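Local atomic coordinates of Dot/Icm T4SS effector (Legionella pneumophila subsp. pneumophila, PDB entry 4HFV), a protein that is of unknown molecular function but is a putative Dot/Icm type IV secretion effector, possibly a metaeffector that acts on another effector within the host cell. Residues Phe133-Ser136 with His137-Asn141; Lys11-Gly14 with Ser15-Ser19; Leu110-Lys114 with Asp115-Asn119; Ser66-Glu69 with Pro70-Ala74; Ser96-Ser100 with Asp101-Ser105. All coordinates share one frame; numbering follows the deposited sequence.

How the contacts relate
The five contacts illustrate how a mostly helical chain treats the ends and middles of its helices. Contact 2 lies mid-helix and repeats the regular turn, whereas contact 1 is a C-terminal helix end and contacts 4 and 5 are helix starts. Contact 3 spans the loop between helices 101-109 and 120-136, where asparagine side chains bond backbone groups alongside the turn's own bonds. Contact 4 is a surface contact; the others are partly buried. Packing joins contact 2 to contact 3 (Leu12 with Leu110); contact 1 also approaches contact 4, and contact 2 contact 5, less certainly because Lys68 and Ser19 have two conformers. Contacts 1 and 5 lie on opposite sides of the chain's centre.

Contact 1: residues Phe133-Ser136 with His137-Asn141; sequences FLRS and HVYKN
Phe133 and His137 meet in a local aromatic contact at the C-terminal end of helix 120-136, where the chain turns into the loop that leads on toward helix 161-188. The pair is an offset edge-to-face stack: His137 presents its edge to the face of Phe133, the centroids 4.8 Å apart and the planes inclined at 64°. His137 CD2 sits above the phenyl plane, displaced toward the rim, and His137 NE2 comes 3.5 Å from Phe133 CE1. A second neighbour lies over one face of the imidazole, Ser136 OG, 3.3 Å from His137 CD2. That hydroxyl has turned back to donate to Phe133 O at 2.6 Å, meeting a lone pair in the carbonyl plane; with chi1 at 83° it lies between the backbone N and carbonyl carbon of its own residue.

The departing backbone is gripped by Arg135 O, which accepts two bonds. Tyr139 N reaches it in the carbonyl plane at 2.9 Å, almost straight (174°), while Val138 N comes from above that plane at 3.1 Å. One water donates to both Ser136 O and Tyr139 O across the turn. Arg135 sends its guanidinium to Glu131 and to Ser142 O, and Phe133 packs on Leu62 and Leu63 of helix 49-64. Tyr139 touches Ile180 of the second subunit.

Phe133 O thus takes the Ser136 hydroxyl, Arg135 O two backbone N-H groups and Ser136 O the water: a mixed set of donors takes over as the regular i to i+4 pattern stops.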
# COMPACT_ATOMS: atom_id res chain seq x y z
N PHE A 133 -11.39 -6.39 -1.62
CA PHE A 133 -12.48 -7.29 -1.83
C PHE A 133 -11.98 -8.71 -2.09
O PHE A 133 -12.43 -9.65 -1.43
CB PHE A 133 -13.35 -6.80 -3.02
CG PHE A 133 -14.30 -7.80 -3.52
CD1 PHE A 133 -15.55 -7.97 -2.93
CD2 PHE A 133 -13.96 -8.57 -4.63
CE1 PHE A 133 -16.44 -8.91 -3.45
CE2 PHE A 133 -14.83 -9.51 -5.13
CZ PHE A 133 -16.06 -9.67 -4.56
N LEU A 134 -11.03 -8.86 -3.00
CA LEU A 134 -10.51 -10.20 -3.29
C LEU A 134 -9.85 -10.86 -2.05
O LEU A 134 -10.03 -12.06 -1.77
CB LEU A 134 -9.56 -10.18 -4.50
CG LEU A 134 -10.20 -9.89 -5.89
CD1 LEU A 134 -9.14 -9.70 -6.90
CD2 LEU A 134 -11.13 -10.97 -6.39
N ARG A 135 -9.05 -10.09 -1.33
CA ARG A 135 -8.42 -10.59 -0.10
C ARG A 135 -9.48 -11.06 0.90
O ARG A 135 -9.31 -12.09 1.57
CB ARG A 135 -7.53 -9.51 0.52
CG ARG A 135 -6.19 -9.28 -0.21
CD ARG A 135 -5.15 -8.54 0.72
NE ARG A 135 -5.31 -7.09 0.70
CZ ARG A 135 -5.92 -6.36 1.64
NH1 ARG A 135 -6.01 -5.04 1.48
NH2 ARG A 135 -6.42 -6.93 2.74
N SER A 136 -10.61 -10.35 0.93
CA SER A 136 -11.68 -10.70 1.87
C SER A 136 -12.31 -12.05 1.51
O SER A 136 -12.94 -12.66 2.35
CB SER A 136 -12.74 -9.59 1.94
OG SER A 136 -13.69 -9.72 0.87
N HIS A 137 -12.08 -12.51 0.27
CA HIS A 137 -12.63 -13.77 -0.22
C HIS A 137 -11.52 -14.77 -0.51
O HIS A 137 -11.80 -15.79 -1.10
CB HIS A 137 -13.49 -13.57 -1.47
CG HIS A 137 -14.76 -12.82 -1.20
ND1 HIS A 137 -15.77 -13.35 -0.43
CD2 HIS A 137 -15.14 -11.56 -1.51
CE1 HIS A 137 -16.73 -12.45 -0.29
NE2 HIS A 137 -16.36 -11.35 -0.93
N VAL A 138 -10.30 -14.50 -0.05
CA VAL A 138 -9.23 -15.47 -0.13
C VAL A 138 -8.67 -15.84 1.27
O VAL A 138 -8.41 -17.00 1.56
CB VAL A 138 -8.10 -14.95 -1.04
CG1 VAL A 138 -6.93 -15.94 -1.08
CG2 VAL A 138 -8.64 -14.69 -2.48
N TYR A 139 -8.46 -14.85 2.12
CA TYR A 139 -7.82 -15.05 3.42
C TYR A 139 -8.77 -14.84 4.60
O TYR A 139 -9.63 -13.98 4.58
CB TYR A 139 -6.67 -14.09 3.57
CG TYR A 139 -5.71 -14.11 2.41
CD1 TYR A 139 -4.94 -15.23 2.15
CD2 TYR A 139 -5.57 -13.00 1.57
CE1 TYR A 139 -4.04 -15.24 1.12
CE2 TYR A 139 -4.69 -13.01 0.53
CZ TYR A 139 -3.92 -14.13 0.31
OH TYR A 139 -3.06 -14.15 -0.74
N LYS A 140 -8.56 -15.63 5.65
CA LYS A 140 -9.20 -15.35 6.94
C LYS A 140 -8.92 -13.91 7.36
O LYS A 140 -7.78 -13.46 7.35
CB LYS A 140 -8.70 -16.35 7.98
CG LYS A 140 -8.99 -17.80 7.54
CD LYS A 140 -8.39 -18.85 8.50
CE LYS A 140 -8.81 -20.27 8.10
NZ LYS A 140 -8.20 -21.33 8.95
N ASN A 141 -9.99 -13.19 7.69
CA ASN A 141 -9.90 -11.75 8.01
C ASN A 141 -9.16 -10.89 6.99
O ASN A 141 -8.56 -9.88 7.36
CB ASN A 141 -9.30 -11.52 9.40
CG ASN A 141 -9.69 -10.16 9.97
OD1 ASN A 141 -10.68 -9.54 9.54
ND2 ASN A 141 -8.92 -9.70 10.95
O HOH W 1 -12.24 -13.26 4.70

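Contact 2: residues Lys11-Gly14 with Ser15-Ser19; sequences KLKG and SIRES
Leu12 lays its CG and CD1 against the tip of Ile16, the residue one turn further along helix 9-27, with Leu12 CD1 and Ile16 CD1 3.7 Å apart. Their side chains slant across one another, and Ile16 CG1 also rests 3.3 Å from Leu12 O, the carbonyl to which its own backbone N is bonded. Both apolar groups face Leu77 of helix 70-90, so this i to i+4 pair forms part of the packing between two helices. The stretch is regular alpha-helix, carried by four successive bonds from Ser15, Ile16, Arg17 and Glu18 N to the carbonyls of Lys11, Leu12, Lys13 and Gly14, at 2.9 to 3.0 Å.

Another pair runs up a different flank. Lys13 is extended beyond CG, and Arg17 lies beside it, pointing the same way, its CD 4.0 Å from Lys13 CE. Only aliphatic parts meet here: Lys13 NZ goes to a salt bridge with Asp64, and Arg17, bent at chi3 (44°), sends NH2 to Glu35 O. The two like charges are thus drawn to separate partners, Lys13 NZ and Arg17 NE staying 5.9 Å apart. Ser15 OG is hydrogen-bonded to Ser109 OG on helix 101-109.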
# COMPACT_ATOMS: atom_id res chain seq x y z
N LYS A 11 -27.26 -1.32 -12.44
CA LYS A 11 -27.19 -1.04 -13.86
C LYS A 11 -25.97 -1.74 -14.47
O LYS A 11 -26.09 -2.43 -15.50
CB LYS A 11 -27.11 0.45 -14.10
CG LYS A 11 -27.22 0.83 -15.55
CD LYS A 11 -26.28 1.94 -15.88
CE LYS A 11 -26.97 3.06 -16.60
NZ LYS A 11 -26.82 2.97 -18.08
N LEU A 12 -24.82 -1.62 -13.81
CA LEU A 12 -23.59 -2.22 -14.33
C LEU A 12 -23.68 -3.74 -14.34
O LEU A 12 -23.25 -4.39 -15.30
CB LEU A 12 -22.36 -1.75 -13.49
CG LEU A 12 -21.02 -2.28 -13.99
CD1 LEU A 12 -20.75 -1.99 -15.46
CD2 LEU A 12 -19.87 -1.71 -13.13
N LYS A 13 -24.20 -4.31 -13.26
CA LYS A 13 -24.45 -5.73 -13.17
C LYS A 13 -25.29 -6.16 -14.36
O LYS A 13 -25.00 -7.15 -15.01
CB LYS A 13 -25.23 -6.02 -11.89
CG LYS A 13 -25.76 -7.40 -11.80
CD LYS A 13 -26.64 -7.65 -10.57
CE LYS A 13 -27.17 -9.11 -10.61
NZ LYS A 13 -27.85 -9.58 -9.35
N GLY A 14 -26.36 -5.41 -14.61
CA GLY A 14 -27.23 -5.72 -15.73
C GLY A 14 -26.53 -5.67 -17.07
O GLY A 14 -26.69 -6.57 -17.90
N SER A 15 -25.71 -4.66 -17.32
CA SER A 15 -25.15 -4.57 -18.66
C SER A 15 -24.02 -5.57 -18.81
O SER A 15 -23.82 -6.09 -19.90
CB SER A 15 -24.70 -3.14 -19.02
OG SER A 15 -23.63 -2.77 -18.23
N ILE A 16 -23.33 -5.92 -17.73
CA ILE A 16 -22.28 -6.91 -17.83
C ILE A 16 -22.92 -8.28 -18.11
O ILE A 16 -22.41 -9.06 -18.90
CB ILE A 16 -21.40 -6.95 -16.55
CG1 ILE A 16 -20.46 -5.74 -16.54
CG2 ILE A 16 -20.59 -8.26 -16.46
CD1 ILE A 16 -19.78 -5.58 -15.24
N ARG A 17 -24.03 -8.56 -17.44
CA ARG A 17 -24.70 -9.83 -17.64
C ARG A 17 -25.18 -9.86 -19.11
O ARG A 17 -25.10 -10.91 -19.76
CB ARG A 17 -25.87 -10.01 -16.65
CG ARG A 17 -25.43 -10.34 -15.20
CD ARG A 17 -26.61 -10.60 -14.25
NE ARG A 17 -27.58 -11.46 -14.92
CZ ARG A 17 -27.61 -12.79 -14.85
NH1 ARG A 17 -26.77 -13.46 -14.06
NH2 ARG A 17 -28.50 -13.46 -15.57
N GLU A 18 -25.64 -8.72 -19.63
CA GLU A 18 -26.15 -8.71 -21.00
C GLU A 18 -25.00 -9.00 -21.98
O GLU A 18 -25.19 -9.79 -22.94
CB GLU A 18 -26.85 -7.41 -21.38
CG GLU A 18 -27.52 -7.46 -22.82
CD GLU A 18 -28.35 -8.74 -23.12
OE1 GLU A 18 -29.13 -9.20 -22.25
OE2 GLU A 18 -28.23 -9.30 -24.24
N SER A 19 -23.84 -8.40 -21.74
CA SER A 19 -22.71 -8.61 -22.63
C SER A 19 -22.21 -10.06 -22.57
O SER A 19 -21.71 -10.61 -23.57
CB SER A 19 -21.59 -7.60 -22.34
OG SER A 19 -22.08 -6.27 -22.54

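Contact 3: residues Leu110-Lys114 with Asp115-Asn119; sequences LDLNK and DNNPN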
# COMPACT_ATOMS: atom_id res chain seq x y z
N LEU A 110 -19.24 0.85 -18.78
CA LEU A 110 -18.61 1.79 -17.86
C LEU A 110 -18.89 3.28 -18.24
O LEU A 110 -18.57 4.18 -17.49
CB LEU A 110 -17.12 1.49 -17.83
CG LEU A 110 -16.70 0.21 -17.09
CD1 LEU A 110 -15.23 -0.14 -17.30
CD2 LEU A 110 -17.02 0.35 -15.58
N ASP A 111 -19.46 3.50 -19.41
CA ASP A 111 -19.76 4.85 -19.92
C ASP A 111 -18.50 5.69 -20.04
O ASP A 111 -18.52 6.91 -19.83
CB ASP A 111 -20.84 5.57 -19.10
CG ASP A 111 -21.44 6.78 -19.86
OD1 ASP A 111 -21.60 6.71 -21.11
OD2 ASP A 111 -21.70 7.81 -19.22
N LEU A 112 -17.42 5.04 -20.47
CA LEU A 112 -16.16 5.71 -20.63
C LEU A 112 -16.12 6.57 -21.88
O LEU A 112 -16.57 6.17 -22.96
CB LEU A 112 -15.01 4.69 -20.66
CG LEU A 112 -14.71 3.97 -19.35
CD1 LEU A 112 -13.80 2.79 -19.66
CD2 LEU A 112 -14.07 4.90 -18.33
N ASN A 113 -15.57 7.77 -21.71
CA ASN A 113 -15.44 8.74 -22.80
C ASN A 113 -14.36 9.76 -22.45
O ASN A 113 -13.79 9.73 -21.33
CB ASN A 113 -16.78 9.44 -23.09
CG ASN A 113 -17.32 10.22 -21.89
OD1 ASN A 113 -16.71 11.19 -21.43
ND2 ASN A 113 -18.47 9.80 -21.37
N LYS A 114 -14.06 10.64 -23.39
CA LYS A 114 -12.96 11.59 -23.23
C LYS A 114 -12.99 12.35 -21.89
O LYS A 114 -11.95 12.57 -21.27
CB LYS A 114 -12.93 12.54 -24.43
CG LYS A 114 -12.01 13.73 -24.28
CD LYS A 114 -11.71 14.40 -25.62
CE LYS A 114 -12.97 14.73 -26.43
NZ LYS A 114 -13.85 15.76 -25.80
N ASP A 115 -14.18 12.72 -21.41
CA ASP A 115 -14.32 13.50 -20.17
C ASP A 115 -14.71 12.67 -18.92
O ASP A 115 -14.65 13.15 -17.79
CB ASP A 115 -15.35 14.59 -20.40
CG ASP A 115 -15.06 15.39 -21.66
OD1 ASP A 115 -13.90 15.83 -21.81
OD2 ASP A 115 -15.99 15.56 -22.49
N ASN A 116 -15.09 11.42 -19.14
CA ASN A 116 -15.48 10.53 -18.07
C ASN A 116 -14.55 9.33 -18.12
O ASN A 116 -14.82 8.35 -18.81
CB ASN A 116 -16.93 10.07 -18.26
CG ASN A 116 -17.44 9.27 -17.08
OD1 ASN A 116 -17.14 9.60 -15.91
ND2 ASN A 116 -18.19 8.21 -17.36
N ASN A 117 -13.42 9.42 -17.41
CA ASN A 117 -12.36 8.42 -17.48
C ASN A 117 -11.49 8.54 -16.23
O ASN A 117 -11.19 9.65 -15.79
CB ASN A 117 -11.50 8.66 -18.75
CG ASN A 117 -11.27 7.38 -19.57
OD1 ASN A 117 -10.45 6.52 -19.20
ND2 ASN A 117 -11.98 7.26 -20.71
N PRO A 118 -11.05 7.41 -15.66
CA PRO A 118 -10.46 7.46 -14.33
C PRO A 118 -9.13 8.17 -14.34
O PRO A 118 -8.31 7.83 -15.17
CB PRO A 118 -10.24 5.96 -13.99
CG PRO A 118 -11.11 5.22 -14.86
CD PRO A 118 -11.30 6.04 -16.11
N ASN A 119 -8.94 9.13 -13.44
CA ASN A 119 -7.63 9.67 -13.18
C ASN A 119 -6.86 8.75 -12.21
O ASN A 119 -7.35 7.66 -11.87
CB ASN A 119 -7.70 11.13 -12.68
CG ASN A 119 -8.43 11.28 -11.36
OD1 ASN A 119 -8.40 10.40 -10.50
ND2 ASN A 119 -9.08 12.42 -11.20
O HOH W 2 -19.34 6.08 -15.79
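Tucked between its own backbone N and carbonyl carbon (chi1 61°), the CG of Asn113 holds OD1 at Asp115 N and closes an Asx turn, while Asn116, its CG opposite the backbone N (chi1 -173°), directs its amide to Asp111 O. The Asx turn is laid over a type I beta turn at Asn113-Asn116, set by the backbone angles of Lys114 and Asp115, in the loop between helices 101-109 and 120-136. Asn113 OD1 accepts from Asp115 N at 3.0 Å, with the donor in the plane of the amide carbonyl, and more weakly from Asn116 N. It thereby covers the N-H groups at the corner.

The backbone carbonyl of the same residue works from both faces. Asn116 N approaches Asn113 O from one side of its plane and Asn117 ND2 from the other, each at 3.1 Å; the Asn117 bond is nearly straight (170°), and its acceptor lies in the plane of the Asn117 amide. Asn113 N in turn donates to Asn116 O. Next to the turn, Leu112 CD2 packs 3.7 Å from Pro118 CD, the two side chains at about a right angle, and both also touch Phe4.

Where helix 101-109 ends, Asp111 adopts a positive phi in a Schellman motif. At the loop's far end, Asn119 is the N-cap of helix 120-136, its OD1 accepting from Asp122 N. The Asn116 amide ties the first of these ends to the turn. Its OD1 accepts from Glu5 N; Asn116 ND2 donates to Asp111 O at 2.8 Å and, at 2.9 Å, to a water that in turn donates a hydrogen bond to Leu110 O.

Contact 4: residues Ser66-Glu69 with Pro70-Ala74; sequences SSKE and PEDKA
The chain runs extended through Lys68 and Glu69, with psi near 150° in both, and then winds abruptly into helix 70-90 at Pro70, so that Glu69 O faces Lys73 N at 3.0 Å. This is a helix N-terminus with Glu69 as N-cap and proline as the first residue of the helix, a place suited to a residue without an N-H, since the first helical amides have no carbonyl behind them. The bond from Lys73 N is practically straight (175°) and meets Glu69 O close to the extension of the C=O. Asp72 N adds a weak, bent bond to the same oxygen.

Glu69 and Pro70 lie side by side, pointing the same way, with Glu69 OE2 3.6 Å from Pro70 CD. A turn later, the Lys73 side chain runs alongside the loop, its CG at Lys68 CB and its CD 3.7 Å from Lys68 O. The far end of Lys73 forms a long, weak ion pair with Glu10, and its side chain also touches Tyr9 of helix 9-27. The Lys68 side chain passes at a slant across the Asp72 carboxylate, but both residues were deposited in two conformers; in the conformer described, their charged atoms, Lys68 NZ and Asp72 OD2, are 4.5 Å apart, beyond a salt bridge.

Before the helix, Ser66 OG accepts from Lys68 N at 3.2 Å in an ST turn, and also bonds to Leu63 O in the last turn of helix 49-64. The two lysines meet through their aliphatic roots, Lys68 CB being 3.7 Å from Lys73 CG.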
# COMPACT_ATOMS: atom_id res chain seq x y z
N SER A 66 -23.53 -9.58 -0.20
CA SER A 66 -22.80 -8.82 0.82
C SER A 66 -23.71 -7.85 1.55
O SER A 66 -24.86 -7.64 1.16
CB SER A 66 -21.62 -8.10 0.22
OG SER A 66 -22.01 -6.93 -0.45
N SER A 67 -23.19 -7.28 2.63
CA SER A 67 -23.86 -6.23 3.38
C SER A 67 -23.35 -4.85 2.96
O SER A 67 -23.61 -3.85 3.64
CB SER A 67 -23.59 -6.43 4.88
OG SER A 67 -22.18 -6.49 5.14
N LYS A 68 -22.61 -4.80 1.86
CA LYS A 68 -22.00 -3.55 1.41
C LYS A 68 -23.05 -2.52 0.98
O LYS A 68 -24.13 -2.88 0.51
CB LYS A 68 -21.01 -3.80 0.28
CG LYS A 68 -19.67 -4.43 0.69
CD LYS A 68 -18.73 -4.57 -0.53
CE LYS A 68 -17.32 -5.01 -0.11
NZ LYS A 68 -17.34 -6.38 0.50
N GLU A 69 -22.72 -1.24 1.18
CA GLU A 69 -23.55 -0.14 0.69
C GLU A 69 -23.43 0.04 -0.83
O GLU A 69 -22.43 -0.32 -1.43
CB GLU A 69 -23.17 1.16 1.40
CG GLU A 69 -23.51 1.15 2.91
CD GLU A 69 -25.01 1.03 3.17
OE1 GLU A 69 -25.42 0.07 3.88
OE2 GLU A 69 -25.78 1.89 2.66
N PRO A 70 -24.46 0.61 -1.45
CA PRO A 70 -24.45 0.60 -2.92
C PRO A 70 -23.19 1.16 -3.57
O PRO A 70 -22.76 0.68 -4.63
CB PRO A 70 -25.65 1.48 -3.28
CG PRO A 70 -26.59 1.40 -2.06
CD PRO A 70 -25.63 1.32 -0.90
N GLU A 71 -22.64 2.21 -2.99
CA GLU A 71 -21.48 2.84 -3.61
C GLU A 71 -20.23 1.95 -3.52
O GLU A 71 -19.41 1.93 -4.43
CB GLU A 71 -21.20 4.22 -2.99
CG GLU A 71 -19.95 4.89 -3.58
CD GLU A 71 -19.70 6.29 -3.03
OE1 GLU A 71 -20.67 7.07 -2.94
OE2 GLU A 71 -18.54 6.61 -2.66
N ASP A 72 -20.08 1.22 -2.42
CA ASP A 72 -18.95 0.31 -2.26
C ASP A 72 -19.10 -0.89 -3.20
O ASP A 72 -18.13 -1.31 -3.85
CB ASP A 72 -18.82 -0.12 -0.79
CG ASP A 72 -17.75 -1.18 -0.55
OD1 ASP A 72 -16.76 -1.29 -1.33
OD2 ASP A 72 -17.91 -1.91 0.45
N LYS A 73 -20.32 -1.42 -3.33
CA LYS A 73 -20.61 -2.43 -4.34
C LYS A 73 -20.27 -1.92 -5.74
O LYS A 73 -19.60 -2.59 -6.53
CB LYS A 73 -22.09 -2.84 -4.29
CG LYS A 73 -22.50 -3.64 -3.08
CD LYS A 73 -24.01 -3.80 -3.03
CE LYS A 73 -24.51 -4.84 -3.99
NZ LYS A 73 -26.02 -4.84 -4.00
N ALA A 74 -20.68 -0.69 -6.04
CA ALA A 74 -20.37 -0.15 -7.36
C ALA A 74 -18.87 -0.01 -7.59
O ALA A 74 -18.31 -0.34 -8.68
CB ALA A 74 -21.10 1.20 -7.57
O HOH W 3 -20.24 -0.71 2.45

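Contact 5: residues Ser96-Ser100 with Asp101-Ser105; sequences SPDNS and DFYKS. With CIT (citric acid), chain B.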
# COMPACT_ATOMS: atom_id res chain seq x y z
N SER A 96 -6.60 -1.97 -32.76
CA SER A 96 -7.49 -1.53 -31.68
C SER A 96 -8.11 -2.69 -30.87
O SER A 96 -8.55 -3.67 -31.44
CB SER A 96 -8.59 -0.61 -32.23
OG SER A 96 -9.49 -0.29 -31.19
N PRO A 97 -8.15 -2.56 -29.53
CA PRO A 97 -8.89 -3.52 -28.72
C PRO A 97 -10.42 -3.44 -28.99
O PRO A 97 -11.16 -4.35 -28.60
CB PRO A 97 -8.50 -3.16 -27.28
CG PRO A 97 -8.15 -1.72 -27.36
CD PRO A 97 -7.55 -1.49 -28.72
N ASP A 98 -10.86 -2.42 -29.71
CA ASP A 98 -12.26 -2.39 -30.20
C ASP A 98 -12.59 -3.57 -31.12
O ASP A 98 -13.75 -3.92 -31.34
CB ASP A 98 -12.57 -1.07 -30.90
CG ASP A 98 -12.97 0.01 -29.94
OD1 ASP A 98 -13.06 -0.30 -28.71
OD2 ASP A 98 -13.20 1.16 -30.39
N ASN A 99 -11.56 -4.23 -31.64
CA ASN A 99 -11.77 -5.47 -32.35
C ASN A 99 -12.45 -6.55 -31.55
O ASN A 99 -13.02 -7.45 -32.13
CB ASN A 99 -10.45 -6.00 -32.92
CG ASN A 99 -10.05 -5.24 -34.16
OD1 ASN A 99 -10.73 -5.30 -35.19
ND2 ASN A 99 -8.96 -4.49 -34.06
N SER A 100 -12.34 -6.48 -30.22
CA SER A 100 -13.04 -7.38 -29.29
C SER A 100 -14.40 -6.77 -28.94
O SER A 100 -14.47 -5.67 -28.37
CB SER A 100 -12.19 -7.59 -28.01
OG SER A 100 -12.99 -7.96 -26.90
N ASP A 101 -15.47 -7.43 -29.33
CA ASP A 101 -16.82 -7.00 -28.96
C ASP A 101 -16.98 -6.94 -27.42
O ASP A 101 -17.71 -6.08 -26.89
CB ASP A 101 -17.91 -7.92 -29.56
CG ASP A 101 -18.28 -7.58 -31.01
OD1 ASP A 101 -17.64 -6.72 -31.64
OD2 ASP A 101 -19.25 -8.19 -31.52
N PHE A 102 -16.35 -7.85 -26.69
CA PHE A 102 -16.48 -7.84 -25.22
C PHE A 102 -15.78 -6.62 -24.64
O PHE A 102 -16.31 -5.95 -23.71
CB PHE A 102 -15.96 -9.14 -24.58
CG PHE A 102 -16.38 -9.33 -23.15
CD1 PHE A 102 -17.73 -9.45 -22.81
CD2 PHE A 102 -15.42 -9.45 -22.15
CE1 PHE A 102 -18.12 -9.66 -21.46
CE2 PHE A 102 -15.78 -9.66 -20.81
CZ PHE A 102 -17.13 -9.76 -20.46
N TYR A 103 -14.63 -6.29 -25.20
CA TYR A 103 -13.93 -5.08 -24.82
C TYR A 103 -14.81 -3.87 -25.05
O TYR A 103 -14.99 -3.02 -24.17
CB TYR A 103 -12.64 -4.93 -25.64
CG TYR A 103 -11.87 -3.65 -25.30
CD1 TYR A 103 -10.91 -3.64 -24.27
CD2 TYR A 103 -12.11 -2.46 -25.99
CE1 TYR A 103 -10.18 -2.48 -23.96
CE2 TYR A 103 -11.39 -1.29 -25.69
CZ TYR A 103 -10.44 -1.30 -24.69
OH TYR A 103 -9.75 -0.16 -24.39
N LYS A 104 -15.38 -3.78 -26.25
CA LYS A 104 -16.28 -2.69 -26.55
C LYS A 104 -17.43 -2.57 -25.56
O LYS A 104 -17.83 -1.46 -25.20
CB LYS A 104 -16.86 -2.84 -27.94
CG LYS A 104 -15.95 -2.39 -29.01
CD LYS A 104 -16.73 -1.97 -30.29
CE LYS A 104 -17.24 -3.15 -31.08
NZ LYS A 104 -17.89 -2.70 -32.40
N SER A 105 -17.98 -3.72 -25.17
CA SER A 105 -19.09 -3.78 -24.24
C SER A 105 -18.69 -3.28 -22.84
O SER A 105 -19.49 -2.61 -22.15
CB SER A 105 -19.68 -5.21 -24.19
OG SER A 105 -19.01 -6.04 -23.22
C1 CIT B . -14.00 -15.42 -29.50
O1 CIT B . -13.44 -16.54 -29.60
O2 CIT B . -15.19 -15.36 -29.15
C2 CIT B . -13.26 -14.16 -29.84
C3 CIT B . -13.32 -13.08 -28.73
O7 CIT B . -13.27 -13.69 -27.42
C4 CIT B . -14.57 -12.19 -28.81
C5 CIT B . -14.53 -10.99 -27.86
O3 CIT B . -13.54 -10.71 -27.17
O4 CIT B . -15.52 -10.21 -27.82
C6 CIT B . -12.09 -12.25 -29.03
O5 CIT B . -11.01 -12.42 -28.40
O6 CIT B . -12.17 -11.42 -29.99
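Tyr103 leaves helix 101-109 with its CG opposite the backbone N (chi1 179°), a torsion that carries the ring back against the 3-10 turn at Pro97-Asn99. Its CB is pressed against Ser100 OG, 3.3 Å away, and against Pro97 O; CG and CD2 follow beside the same carbonyl. One face of the ring then lies against the proline. Pro97 CB stands 3.6 Å from the ring centroid, only 4° off the normal, a CH-pi contact over the middle of the face, and Pro97 CG reaches CZ at 3.5 Å. At the rim, Tyr103 CE2 meets Asp98 OD1 near the plane of the ring, at 3.6 Å. Finally OH has Pro97 CG as a neighbour at 3.7 Å. Ile88 and Ala89 of helix 70-90 also pack on this side chain.

The backbone of the same tyrosine is held by the cap. Tyr103 N donates to Ser100 OG at 2.9 Å with an angle of 162°, while Lys104 N closes the first turn onto Ser100 O. Serving as acceptor there, the Ser100 hydroxyl donates a hydrogen bond to O3 of a bound citrate, 2.8 Å away. The other oxygen of that carboxylate, O4, takes Phe102 N at 2.7 Å, and Arg49 NE also bonds to the citrate.

The citrate probably came from the crystallisation liquor, so its site need not be functional. A carboxylate received by backbone N-H and a cap hydroxyl is nevertheless the classic anion-binding geometry of a helix N-terminus, here opened by a serine N-cap.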